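Local structure of trimeric intracellular cation channel type 1B.2 (5EIK) at residues Val132-Thr135 with His136-Ala140. The protein forms a homotrimeric potassium channel of intracellular membranes, binds phosphatidylinositol 4,5-bisphosphate and may supply counter-ions during calcium release. Residues are numbered along the deposited sequence; the frame is centred on the assembly and turned at random.
With PT5 ([(2R)-1-octadecanoyloxy-3-[oxidanyl-[(1R,2R,3S,4R,5R,6S)-2,3,6-tris(oxidanyl)-4,5-diphosphonooxy-cyclohexyl]oxy-phospho ryl]oxy-propan-2-yl] (8Z)-icosa-5,8,11,14-tetraenoate), chain B.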
ATOM      1  N   VAL A 132      11.210 -26.336  -2.992  1.00 33.77           N
ATOM      2  CA  VAL A 132      11.041 -27.034  -1.732  1.00 31.76           C
ATOM      3  C   VAL A 132      10.755 -25.993  -0.650  1.00 35.07           C
ATOM      4  O   VAL A 132       9.871 -26.173   0.178  1.00 42.35           O
ATOM      5  CB  VAL A 132      12.315 -27.829  -1.352  1.00 40.14           C
ATOM      6  CG1 VAL A 132      12.262 -28.269   0.122  1.00 30.60           C
ATOM      7  CG2 VAL A 132      12.443 -29.048  -2.262  1.00 36.97           C
ATOM      8  N   GLN A 133      11.495 -24.892  -0.675  1.00 40.45           N
ATOM      9  CA  GLN A 133      11.322 -23.841   0.317  1.00 35.94           C
ATOM     10  C   GLN A 133       9.965 -23.124   0.202  1.00 34.14           C
ATOM     11  O   GLN A 133       9.348 -22.766   1.209  1.00 32.99           O
ATOM     12  CB  GLN A 133      12.482 -22.839   0.210  1.00 42.14           C
ATOM     13  CG  GLN A 133      12.651 -21.954   1.436  1.00 33.39           C
ATOM     14  CD  GLN A 133      12.638 -20.483   1.080  1.00 48.50           C
ATOM     15  OE1 GLN A 133      11.949 -20.077   0.138  1.00 39.71           O
ATOM     16  NE2 GLN A 133      13.383 -19.673   1.832  1.00 46.15           N
ATOM     17  N   ARG A 134       9.495 -22.921  -1.021  1.00 29.98           N
ATOM     18  CA  ARG A 134       8.205 -22.275  -1.231  1.00 35.79           C
ATOM     19  C   ARG A 134       7.085 -23.095  -0.581  1.00 37.25           C
ATOM     20  O   ARG A 134       6.186 -22.540   0.066  1.00 34.43           O
ATOM     21  CB  ARG A 134       7.909 -22.130  -2.723  1.00 35.91           C
ATOM     22  CG  ARG A 134       6.592 -21.414  -2.999  1.00 31.46           C
ATOM     23  CD  ARG A 134       6.090 -21.685  -4.405  1.00 33.74           C
ATOM     24  NE  ARG A 134       7.085 -21.349  -5.420  1.00 46.51           N
ATOM     25  CZ  ARG A 134       7.327 -20.120  -5.865  1.00 49.21           C
ATOM     26  NH1 ARG A 134       6.641 -19.088  -5.389  1.00 47.07           N
ATOM     27  NH2 ARG A 134       8.260 -19.924  -6.786  1.00 40.90           N
ATOM     28  N   THR A 135       7.138 -24.412  -0.769  1.00 35.67           N
ATOM     29  CA  THR A 135       6.129 -25.307  -0.211  1.00 32.31           C
ATOM     30  C   THR A 135       6.078 -25.148   1.298  1.00 34.88           C
ATOM     31  O   THR A 135       5.003 -25.135   1.898  1.00 33.55           O
ATOM     32  CB  THR A 135       6.433 -26.769  -0.545  1.00 40.86           C
ATOM     33  OG1 THR A 135       6.494 -26.928  -1.969  1.00 35.62           O
ATOM     34  CG2 THR A 135       5.343 -27.671  -0.003  1.00 32.56           C
ATOM     35  N   HIS A 136       7.247 -25.026   1.912  1.00 32.73           N
ATOM     36  CA  HIS A 136       7.325 -24.835   3.355  1.00 33.67           C
ATOM     37  C   HIS A 136       6.739 -23.481   3.766  1.00 34.43           C
ATOM     38  O   HIS A 136       6.123 -23.371   4.822  1.00 36.29           O
ATOM     39  CB  HIS A 136       8.781 -24.904   3.827  1.00 32.70           C
ATOM     40  CG  HIS A 136       8.969 -24.469   5.245  1.00 45.48           C
ATOM     41  ND1 HIS A 136       8.718 -25.296   6.318  1.00 48.91           N
ATOM     42  CD2 HIS A 136       9.335 -23.273   5.770  1.00 48.36           C
ATOM     43  CE1 HIS A 136       8.921 -24.630   7.442  1.00 51.17           C
ATOM     44  NE2 HIS A 136       9.295 -23.401   7.136  1.00 49.09           N
ATOM     45  N   LYS A 137       6.945 -22.448   2.947  1.00 32.77           N
ATOM     46  CA  LYS A 137       6.421 -21.116   3.274  1.00 37.91           C
ATOM     47  C   LYS A 137       4.894 -21.141   3.306  1.00 34.18           C
ATOM     48  O   LYS A 137       4.272 -20.614   4.225  1.00 31.15           O
ATOM     49  CB  LYS A 137       6.872 -20.071   2.247  1.00 42.26           C
ATOM     50  CG  LYS A 137       8.359 -19.782   2.212  1.00 50.89           C
ATOM     51  CD  LYS A 137       8.656 -18.661   1.219  1.00 58.31           C
ATOM     52  CE  LYS A 137      10.109 -18.221   1.276  1.00 58.36           C
ATOM     53  NZ  LYS A 137      10.520 -17.872   2.663  1.00 67.42           N
ATOM     54  N   ILE A 138       4.300 -21.749   2.285  1.00 28.24           N
ATOM     55  CA  ILE A 138       2.858 -21.855   2.206  1.00 29.08           C
ATOM     56  C   ILE A 138       2.294 -22.611   3.402  1.00 33.09           C
ATOM     57  O   ILE A 138       1.344 -22.151   4.035  1.00 42.94           O
ATOM     58  CB  ILE A 138       2.436 -22.563   0.911  1.00 31.24           C
ATOM     59  CG1 ILE A 138       2.891 -21.726  -0.284  1.00 26.73           C
ATOM     60  CG2 ILE A 138       0.916 -22.788   0.899  1.00 24.17           C
ATOM     61  CD1 ILE A 138       2.602 -22.335  -1.604  1.00 22.09           C
ATOM     62  N   ALA A 139       2.888 -23.759   3.723  1.00 34.59           N
ATOM     63  CA  ALA A 139       2.415 -24.580   4.839  1.00 40.11           C
ATOM     64  C   ALA A 139       2.529 -23.826   6.151  1.00 38.05           C
ATOM     65  O   ALA A 139       1.622 -23.869   6.981  1.00 46.20           O
ATOM     66  CB  ALA A 139       3.201 -25.897   4.909  1.00 31.83           C
ATOM     67  N   ALA A 140       3.644 -23.127   6.330  1.00 38.36           N
ATOM     68  CA  ALA A 140       3.869 -22.350   7.543  1.00 36.03           C
ATOM     69  C   ALA A 140       2.850 -21.220   7.624  1.00 35.17           C
ATOM     70  O   ALA A 140       2.340 -20.909   8.701  1.00 37.74           O
ATOM     71  CB  ALA A 140       5.290 -21.773   7.550  1.00 32.16           C
TER
HETATM   72  O12 PT5 B 301       0.696 -13.764 -11.290  1.00 60.76           O
HETATM   73  P1  PT5 B 301       1.121 -12.746 -10.245  1.00 49.82           P
HETATM   74  O13 PT5 B 301       0.476 -13.011  -8.653  1.00 61.05           O
HETATM   75  O11 PT5 B 301       0.708 -11.195 -10.582  1.00 61.98           O
HETATM   76  O6  PT5 B 301       4.723 -13.025 -11.729  1.00 65.39           O
HETATM   77  O1  PT5 B 301       2.677 -12.702  -9.975  1.00 55.46           O
HETATM   78  C1  PT5 B 301       3.463 -13.896  -9.901  1.00 48.49           C
HETATM   79  C6  PT5 B 301       4.824 -13.475 -10.376  1.00 53.66           C
HETATM   80  C2  PT5 B 301       3.570 -14.492  -8.446  1.00 57.08           C
HETATM   81  O2  PT5 B 301       4.045 -13.482  -7.534  1.00 56.02           O
HETATM   82  C3  PT5 B 301       4.595 -15.666  -8.411  1.00 56.43           C
HETATM   83  O3  PT5 B 301       4.736 -16.084  -7.060  1.00 57.58           O
HETATM   84  C4  PT5 B 301       5.950 -15.267  -8.937  1.00 54.05           C
HETATM   85  O4  PT5 B 301       6.751 -16.400  -9.089  1.00 54.95           O
HETATM   86  P4  PT5 B 301       8.084 -16.605  -8.172  1.00 55.27           P
HETATM   87  O41 PT5 B 301       9.114 -15.364  -8.259  1.00 56.83           O
HETATM   88  O42 PT5 B 301       8.868 -17.946  -8.620  1.00 55.86           O
HETATM   89  O43 PT5 B 301       7.655 -16.732  -6.735  1.00 48.63           O
HETATM   90  C5  PT5 B 301       5.874 -14.591 -10.320  1.00 59.27           C
HETATM   91  O5  PT5 B 301       7.156 -14.027 -10.593  1.00 67.08           O
HETATM   92  P5  PT5 B 301       8.034 -14.772 -11.754  1.00 79.61           P
HETATM   93  O52 PT5 B 301       7.459 -16.200 -12.162  1.00 68.61           O
HETATM   94  O51 PT5 B 301       8.141 -13.729 -13.069  1.00 79.55           O
HETATM   95  O53 PT5 B 301       9.518 -14.793 -11.002  1.00 69.92           O
HETATM   96  C7  PT5 B 301       0.593 -11.988  -7.623  1.00 49.35           C
HETATM   97  C8  PT5 B 301      -0.767 -11.924  -6.905  1.00 66.16           C
HETATM   98  C9  PT5 B 301      -1.756 -10.857  -7.476  1.00 69.06           C
HETATM   99  O16 PT5 B 301      -0.526 -11.640  -5.472  1.00 69.91           O
HETATM  100  C10 PT5 B 301      -0.670 -12.696  -4.618  1.00 66.93           C
HETATM  101  O17 PT5 B 301       0.177 -13.556  -4.448  1.00 75.68           O
HETATM  102  O18 PT5 B 301      -2.272 -10.015  -6.355  1.00 84.44           O
HETATM  103  C11 PT5 B 301      -3.508  -9.293  -6.439  1.00 90.74           C
HETATM  104  O19 PT5 B 301      -4.484  -9.578  -7.191  1.00 97.69           O
HETATM  105  C12 PT5 B 301      -2.005 -12.709  -3.871  1.00 63.45           C
HETATM  106  C13 PT5 B 301      -1.969 -12.776  -2.323  1.00 52.05           C
HETATM  107  C14 PT5 B 301      -3.401 -12.840  -1.741  1.00 37.05           C
HETATM  108  C15 PT5 B 301      -3.873 -11.499  -1.151  1.00 46.45           C
HETATM  109  C16 PT5 B 301      -5.216 -11.609  -0.372  1.00 48.09           C
HETATM  110  C17 PT5 B 301      -6.157 -10.380  -0.577  1.00 48.71           C
HETATM  111  C18 PT5 B 301      -6.827  -9.903   0.715  1.00 61.34           C
HETATM  112  C19 PT5 B 301      -7.192  -8.727   0.948  1.00 65.41           C
HETATM  113  C20 PT5 B 301      -6.590  -7.321   1.110  1.00 64.91           C
HETATM  114  C21 PT5 B 301      -6.643  -6.406  -0.140  1.00 59.75           C
HETATM  115  C22 PT5 B 301      -5.759  -5.151  -0.002  1.00 59.59           C
HETATM  116  C23 PT5 B 301      -6.443  -3.875  -0.537  1.00 51.73           C
HETATM  117  C24 PT5 B 301      -6.388  -2.696   0.459  1.00 58.99           C
HETATM  118  C31 PT5 B 301      -3.542  -8.091  -5.490  1.00 88.23           C
HETATM  119  C32 PT5 B 301      -3.940  -8.485  -4.038  1.00 85.30           C
HETATM  120  C33 PT5 B 301      -3.853  -7.300  -3.031  1.00 84.39           C
HETATM  121  C34 PT5 B 301      -2.509  -7.203  -2.264  1.00 79.87           C
HETATM  122  C35 PT5 B 301      -2.255  -5.959  -1.277  1.00 75.19           C
HETATM  123  C36 PT5 B 301      -1.511  -4.854  -1.639  1.00 74.58           C
HETATM  124  C37 PT5 B 301      -1.923  -3.466  -1.100  1.00 79.63           C
HETATM  125  C38 PT5 B 301      -0.701  -2.799  -0.711  1.00 81.73           C
HETATM  126  C39 PT5 B 301      -0.017  -1.687  -1.371  1.00 93.10           C
HETATM  127  C40 PT5 B 301       0.698  -1.904  -2.668  1.00 93.43           C
HETATM  128  C25 PT5 B 301      -5.297  -1.664   0.082  1.00 63.05           C
HETATM  129  C26 PT5 B 301      -5.067  -0.618   1.184  1.00 64.21           C
HETATM  130  C41 PT5 B 301       0.066  -1.321  -3.938  1.00 80.03           C
HETATM  131  C42 PT5 B 301       0.799  -1.746  -5.215  1.00 72.64           C
HETATM  132  C43 PT5 B 301       0.227  -3.019  -5.848  1.00 66.85           C
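R134, which touches I138 one turn on in transmembrane helix 120-148, extends its guanidinium from the helix to grip one phosphate of a bound PIP2. CG stands anti to the backbone N (chi1 -178°), and a bend at chi3 (-55°) turns the group onto the 4-phosphate. R134 NH1 donates to PT5 O43 at 2.9 Å. R134 NH2 reaches PT5 O42 at 2.8 Å, an oxygen lying at the edge of the guanidinium and in its plane; a weak second bond from NH2 also goes to O43. The group is thus held in a fork across two phosphate oxygens. E131 makes a salt bridge with NE, and K130 bonds the same lipid; the phosphate probably offsets the closeness of the two positive side chains. This is the PIP2 site of the channel, whose trimerization probably requires the lipid.

At the base of the arginine, CD1 of I138 packs 4.3 Å from CG of R134, and both side chains lean on helix 194-209. T135 and I138 meet helix 218-238, where F229 touches both. The aliphatic K137 chain passes at a slant across the Q133 side chain, K137 CG lying 3.3 Å from the backbone O of Q133; the Q133 amide nitrogen is bonded to D32. The backbone keeps its i to i+4 bonds, I138 N donating to R134 O at 3.0 Å (N-H...O 167°).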